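Local coordinates for cell surface protein (Faecalibacterium prausnitzii A2-165, PDB 4GT6) that is of unknown function but, as an extracellular leucine-rich repeat protein, may bind other proteins at the bacterial cell surface, at residues 172-177 with 199-204; 21-26 with 48-53. All coordinates share one frame; numbering follows the deposited sequence. Where two conformers were deposited one is given.

Overall arrangement
Both contacts join segments 22 residues apart in sequence, but in different parts of the chain. Contact 2 (21-26 with 48-53) lies in the N-terminal mixed sheet that leads into the leucine-rich repeats, where backbone hydrogen bonds between parallel strands do much of the joining. Contact 1 (172-177 with 199-204) sits within the repeats, its centre about 5 Å from the centre of the chain, and joins successive turns through packing and a gripped carbonyl. The centres of contact 1 and contact 2 are about 36 Å apart and the nearest atoms of contact 1 and contact 2 about 21 Å, so they do not touch. Neither includes Ser297 or Glu320, the residues at the sodium site; three 1,2-ethanediol molecules, probably from the crystallisation liquor, border contact 1.

Contact 1 (172-177 with 199-204); sequences TAIEER and NAFSEC. With EDO (1,2-ethanediol), chain G; EDO (1,2-ethanediol), chain L; EDO (1,2-ethanediol), chain F.
The carbonyl O of Asn199 is gripped from several directions where it faces Arg177. Ser202 N reaches it at 3.1 Å, closing a type I turn, Thr180 OG1 adds a hydrogen bond, and Arg177 CA brings a C-H...O contact of 3.4 Å. Arg177 O is held by Ser157 much as Asn199 O is by Thr180, so the same kind of hydroxyl-to-carbonyl bond occurs in these two neighbouring turns. Arg177 and Asn199 both adopt left-handed backbone angles, which asparagine tolerates well. Their side chains run alongside each other, Arg177 CG lying 4.1 Å from Asn199 CB, while the guanidinium and amide planes stand 81° apart. Asn199 OD1 turns to His259, and its ND2 donates to a water at 2.8 Å. In the Arg177 conformer described, one of two, NH1 donates a hydrogen bond to O1 of the chain G ethanediol at 2.7 Å; O2 of the same diol donates to Glu203 OE2.

Deeper in, small Ala200 lets Ile174 close up, CG2 to CB at 4.0 Å. With chi1 at -58° CG1 lies anti to the carbonyl carbon, and CD1 meets the edge of the Phe201 ring at CZ, 4.3 Å away. That ring lies almost parallel to Phe179 and packs on strands 186-189 and 195-196.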
loop_
_atom_site.group_PDB
_atom_site.type_symbol
_atom_site.label_atom_id
_atom_site.label_comp_id
_atom_site.label_asym_id
_atom_site.label_seq_id
_atom_site.Cartn_x
_atom_site.Cartn_y
_atom_site.Cartn_z
ATOM N N THR A 172 6.012 13.267 8.147
ATOM C CA THR A 172 6.193 12.650 9.470
ATOM C C THR A 172 5.549 11.266 9.543
ATOM O O THR A 172 5.767 10.546 10.529
ATOM C CB THR A 172 5.639 13.534 10.602
ATOM O OG1 THR A 172 4.208 13.493 10.579
ATOM C CG2 THR A 172 6.157 14.965 10.542
ATOM N N ALA A 173 4.707 10.920 8.556
ATOM C CA ALA A 173 4.022 9.630 8.568
ATOM C C ALA A 173 3.796 9.111 7.184
ATOM O O ALA A 173 3.482 9.877 6.276
ATOM C CB ALA A 173 2.681 9.725 9.308
ATOM N N ILE A 174 3.973 7.799 7.019
ATOM C CA ILE A 174 3.666 7.072 5.779
ATOM C C ILE A 174 2.588 6.110 6.211
ATOM O O ILE A 174 2.886 5.135 6.900
ATOM C CB ILE A 174 4.902 6.396 5.137
ATOM C CG1 ILE A 174 5.994 7.420 4.812
ATOM C CG2 ILE A 174 4.492 5.575 3.891
ATOM C CD1 ILE A 174 7.383 6.744 4.504
ATOM N N GLU A 175 1.331 6.381 5.846
ATOM C CA GLU A 175 0.222 5.612 6.412
ATOM C C GLU A 175 0.055 4.231 5.786
ATOM O O GLU A 175 0.729 3.886 4.813
ATOM C CB GLU A 175 -1.109 6.419 6.393
ATOM C CG GLU A 175 -1.046 7.800 7.067
ATOM C CD GLU A 175 -0.736 7.898 8.559
ATOM O OE1 GLU A 175 -0.442 6.862 9.199
ATOM O OE2 GLU A 175 -0.767 9.031 9.090
ATOM N N GLU A 176 -0.830 3.429 6.368
ATOM C CA GLU A 176 -1.088 2.065 5.921
ATOM C C GLU A 176 -1.275 1.947 4.424
ATOM O O GLU A 176 -2.026 2.737 3.835
ATOM C CB GLU A 176 -2.369 1.527 6.583
ATOM C CG GLU A 176 -2.209 1.164 8.043
ATOM C CD GLU A 176 -3.452 0.595 8.702
ATOM O OE1 GLU A 176 -4.509 0.528 8.031
ATOM O OE2 GLU A 176 -3.374 0.240 9.902
ATOM N N ARG A 177 -0.611 0.936 3.814
ATOM C CA ARG A 177 -0.745 0.583 2.388
ATOM C C ARG A 177 -0.399 1.743 1.425
ATOM O O ARG A 177 -0.747 1.674 0.244
ATOM C CB ARG A 177 -2.187 0.067 2.089
ATOM C CG ARG A 177 -2.683 -1.015 3.068
ATOM C CD ARG A 177 -4.060 -1.599 2.740
ATOM N NE ARG A 177 -4.157 -2.173 1.394
ATOM C CZ ARG A 177 -3.663 -3.354 1.029
ATOM N NH1 ARG A 177 -3.004 -4.107 1.901
ATOM N NH2 ARG A 177 -3.809 -3.781 -0.218
ATOM N N ASN A 199 1.723 -2.537 6.173
ATOM C CA ASN A 199 1.714 -2.830 4.739
ATOM C C ASN A 199 2.002 -1.625 3.833
ATOM O O ASN A 199 1.767 -1.719 2.623
ATOM C CB ASN A 199 0.363 -3.474 4.345
ATOM C CG ASN A 199 0.208 -4.868 4.871
ATOM O OD1 ASN A 199 1.160 -5.644 4.874
ATOM N ND2 ASN A 199 -0.978 -5.204 5.384
ATOM N N ALA A 200 2.605 -0.548 4.370
ATOM C CA ALA A 200 2.997 0.620 3.551
ATOM C C ALA A 200 3.851 0.191 2.370
ATOM O O ALA A 200 3.743 0.778 1.300
ATOM C CB ALA A 200 3.778 1.624 4.406
ATOM N N PHE A 201 4.707 -0.856 2.557
ATOM C CA PHE A 201 5.584 -1.334 1.494
ATOM C C PHE A 201 5.345 -2.820 1.163
ATOM O O PHE A 201 6.217 -3.476 0.581
ATOM C CB PHE A 201 7.060 -1.071 1.872
ATOM C CG PHE A 201 7.337 0.410 1.999
ATOM C CD1 PHE A 201 7.388 1.225 0.866
ATOM C CD2 PHE A 201 7.484 1.001 3.251
ATOM C CE1 PHE A 201 7.625 2.601 0.984
ATOM C CE2 PHE A 201 7.721 2.381 3.372
ATOM C CZ PHE A 201 7.800 3.170 2.236
ATOM N N SER A 202 4.131 -3.326 1.430
ATOM C CA SER A 202 3.819 -4.713 1.066
ATOM C C SER A 202 3.731 -4.835 -0.470
ATOM O O SER A 202 3.502 -3.832 -1.167
ATOM C CB SER A 202 2.521 -5.173 1.718
ATOM O OG SER A 202 1.417 -4.445 1.185
ATOM N N GLU A 203 4.050 -6.034 -1.004
ATOM C CA GLU A 203 4.003 -6.305 -2.452
ATOM C C GLU A 203 4.874 -5.324 -3.294
ATOM O O GLU A 203 4.514 -4.988 -4.412
ATOM C CB GLU A 203 2.534 -6.293 -2.956
ATOM C CG GLU A 203 1.668 -7.366 -2.318
ATOM C CD GLU A 203 0.241 -7.296 -2.832
ATOM O OE1 GLU A 203 0.026 -7.629 -4.015
ATOM O OE2 GLU A 203 -0.641 -6.820 -2.089
ATOM N N CYS A 204 6.014 -4.868 -2.762
ATOM C CA CYS A 204 6.917 -4.025 -3.544
ATOM C C CYS A 204 7.935 -4.964 -4.191
ATOM O O CYS A 204 9.066 -5.124 -3.727
ATOM C CB CYS A 204 7.560 -2.950 -2.682
ATOM S SG CYS A 204 6.419 -1.602 -2.258
HETATM C C1 EDO G . -2.078 -7.716 1.311
HETATM O O1 EDO G . -2.711 -6.784 2.175
HETATM C C2 EDO G . -0.598 -7.297 1.142
HETATM O O2 EDO G . -0.524 -6.078 0.445
HETATM C C1 EDO L . -2.841 -7.501 7.236
HETATM O O1 EDO L . -1.578 -7.820 6.676
HETATM C C2 EDO L . -2.820 -7.470 8.775
HETATM O O2 EDO L . -2.191 -6.287 9.206
HETATM C C1 EDO F . 4.930 -1.652 7.927
HETATM O O1 EDO F . 4.269 -2.891 7.546
HETATM C C2 EDO F . 4.569 -1.293 9.405
HETATM O O2 EDO F . 5.461 -0.361 10.030
HETATM O O HOH W 1 -3.418 -3.825 5.301
#

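Contact 2 (21-26 with 48-53); sequences DNTATI and IYPVSK
The side chains of Thr25 and Lys53 run alongside each other in the same direction, on a parallel strand pair whose register is shifted by one residue at a beta bulge: Ala24 bridges Val51, but Thr25 bridges Lys53. The Lys53 side chain, fully extended with CG anti to the backbone N (chi1 175°), starts with CB 3.5 Å from Thr25 OG1. CG then runs past Thr25 CG2 at 3.8 Å, and CD remains beside the same methyl. Beyond this, NZ leads away to a long, weak ion pair with Glu77. A long lysine stem suits the site because its methylenes cover the threonine while its charge can leave the strands; Thr25 OG1 itself is bonded to Asn19.

Ala24 and Val51 point to the other face of the sheet. The small Ala24 CB lets Tyr49 CB come to 3.8 Å, and Ile26 CG1 meets Val51 CG1 at 3.6 Å, the two side chains crossing at about a right angle. Just before the strand, Thr23 OG1 donates to Asp21 OD1 on its syn side, at 2.6 Å, and also lies close to Ser52 OG.

The backbone bonds Ala24 N to Pro50 O and Ile26 N to Lys53 O flank the bulge. At the bulge, Ala24 O accepts Ser52 N at 3.0 Å, whereas Lys53 N, 3.6 Å from Ala24 O, is buried without a hydrogen-bonding partner.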
loop_
_atom_site.group_PDB
_atom_site.type_symbol
_atom_site.label_atom_id
_atom_site.label_comp_id
_atom_site.label_asym_id
_atom_site.label_seq_id
_atom_site.Cartn_x
_atom_site.Cartn_y
_atom_site.Cartn_z
ATOM N N ASP A 21 -15.668 33.357 0.429
ATOM C CA ASP A 21 -14.621 34.305 -0.000
ATOM C C ASP A 21 -14.894 34.841 -1.421
ATOM O O ASP A 21 -13.975 35.334 -2.073
ATOM C CB ASP A 21 -13.231 33.638 0.069
ATOM C CG ASP A 21 -13.024 32.512 -0.926
ATOM O OD1 ASP A 21 -14.022 32.060 -1.531
ATOM O OD2 ASP A 21 -11.859 32.067 -1.089
ATOM N N ASN A 22 -16.150 34.745 -1.897
ATOM C CA ASN A 22 -16.558 35.244 -3.229
ATOM C C ASN A 22 -15.873 34.518 -4.406
ATOM O O ASN A 22 -15.703 35.094 -5.474
ATOM C CB ASN A 22 -16.360 36.766 -3.343
ATOM C CG ASN A 22 -17.366 37.512 -2.529
ATOM O OD1 ASN A 22 -18.470 37.015 -2.256
ATOM N ND2 ASN A 22 -17.010 38.716 -2.134
ATOM N N THR A 23 -15.578 33.235 -4.220
ATOM C CA THR A 23 -15.144 32.334 -5.284
ATOM C C THR A 23 -16.304 31.368 -5.501
ATOM O O THR A 23 -17.274 31.394 -4.729
ATOM C CB THR A 23 -13.840 31.605 -4.947
ATOM O OG1 THR A 23 -14.045 30.787 -3.783
ATOM C CG2 THR A 23 -12.639 32.554 -4.794
ATOM N N ALA A 24 -16.185 30.485 -6.502
ATOM C CA ALA A 24 -17.182 29.462 -6.766
ATOM C C ALA A 24 -16.558 28.085 -6.717
ATOM O O ALA A 24 -15.367 27.915 -6.999
ATOM C CB ALA A 24 -17.814 29.680 -8.137
ATOM N N THR A 25 -17.383 27.093 -6.387
ATOM C CA THR A 25 -17.010 25.681 -6.431
ATOM C C THR A 25 -17.858 25.025 -7.486
ATOM O O THR A 25 -19.085 25.130 -7.394
ATOM C CB THR A 25 -17.207 25.016 -5.061
ATOM O OG1 THR A 25 -16.307 25.616 -4.123
ATOM C CG2 THR A 25 -17.008 23.452 -5.114
ATOM N N ILE A 26 -17.234 24.339 -8.464
ATOM C CA ILE A 26 -17.979 23.549 -9.479
ATOM C C ILE A 26 -18.596 22.353 -8.766
ATOM O O ILE A 26 -17.875 21.621 -8.098
ATOM C CB ILE A 26 -17.052 23.078 -10.638
ATOM C CG1 ILE A 26 -16.408 24.257 -11.414
ATOM C CG2 ILE A 26 -17.791 22.083 -11.581
ATOM C CD1 ILE A 26 -17.331 25.290 -11.960
ATOM N N ILE A 48 -19.045 38.145 -11.149
ATOM C CA ILE A 48 -18.153 37.129 -11.725
ATOM C C ILE A 48 -17.406 36.485 -10.554
ATOM O O ILE A 48 -16.900 37.185 -9.678
ATOM C CB ILE A 48 -17.201 37.791 -12.769
ATOM C CG1 ILE A 48 -18.018 38.269 -14.003
ATOM C CG2 ILE A 48 -16.074 36.830 -13.188
ATOM C CD1 ILE A 48 -17.279 39.216 -14.984
ATOM N N TYR A 49 -17.351 35.154 -10.541
ATOM C CA TYR A 49 -16.704 34.396 -9.494
ATOM C C TYR A 49 -15.564 33.595 -10.046
ATOM O O TYR A 49 -15.805 32.736 -10.876
ATOM C CB TYR A 49 -17.706 33.427 -8.815
ATOM C CG TYR A 49 -18.840 34.145 -8.124
ATOM C CD1 TYR A 49 -19.967 34.559 -8.836
ATOM C CD2 TYR A 49 -18.787 34.421 -6.764
ATOM C CE1 TYR A 49 -20.992 35.272 -8.213
ATOM C CE2 TYR A 49 -19.803 35.134 -6.131
ATOM C CZ TYR A 49 -20.922 35.528 -6.856
ATOM O OH TYR A 49 -21.924 36.229 -6.234
ATOM N N PRO A 50 -14.327 33.762 -9.554
ATOM C CA PRO A 50 -13.265 32.805 -9.945
ATOM C C PRO A 50 -13.594 31.416 -9.397
ATOM O O PRO A 50 -14.162 31.305 -8.302
ATOM C CB PRO A 50 -12.002 33.364 -9.245
ATOM C CG PRO A 50 -12.368 34.755 -8.838
ATOM C CD PRO A 50 -13.837 34.711 -8.539
ATOM N N VAL A 51 -13.253 30.350 -10.140
ATOM C CA VAL A 51 -13.498 28.974 -9.683
ATOM C C VAL A 51 -12.295 28.506 -8.848
ATOM O O VAL A 51 -11.213 28.279 -9.392
ATOM C CB VAL A 51 -13.788 28.052 -10.891
ATOM C CG1 VAL A 51 -13.844 26.582 -10.476
ATOM C CG2 VAL A 51 -15.091 28.475 -11.583
ATOM N N SER A 52 -12.493 28.344 -7.533
ATOM C CA SER A 52 -11.407 27.961 -6.611
ATOM C C SER A 52 -11.396 26.468 -6.304
ATOM O O SER A 52 -10.405 25.963 -5.759
ATOM C CB SER A 52 -11.526 28.738 -5.294
ATOM O OG SER A 52 -12.748 28.391 -4.663
ATOM N N LYS A 53 -12.483 25.751 -6.646
ATOM C CA LYS A 53 -12.543 24.340 -6.289
ATOM C C LYS A 53 -13.345 23.514 -7.265
ATOM O O LYS A 53 -14.381 23.958 -7.773
ATOM C CB LYS A 53 -13.158 24.199 -4.860
ATOM C CG LYS A 53 -13.382 22.744 -4.401
ATOM C CD LYS A 53 -13.891 22.676 -2.953
ATOM C CE LYS A 53 -14.121 21.239 -2.492
ATOM N NZ LYS A 53 -14.751 21.264 -1.130
HETATM O O HOH W 2 -16.504 37.380 -6.904
#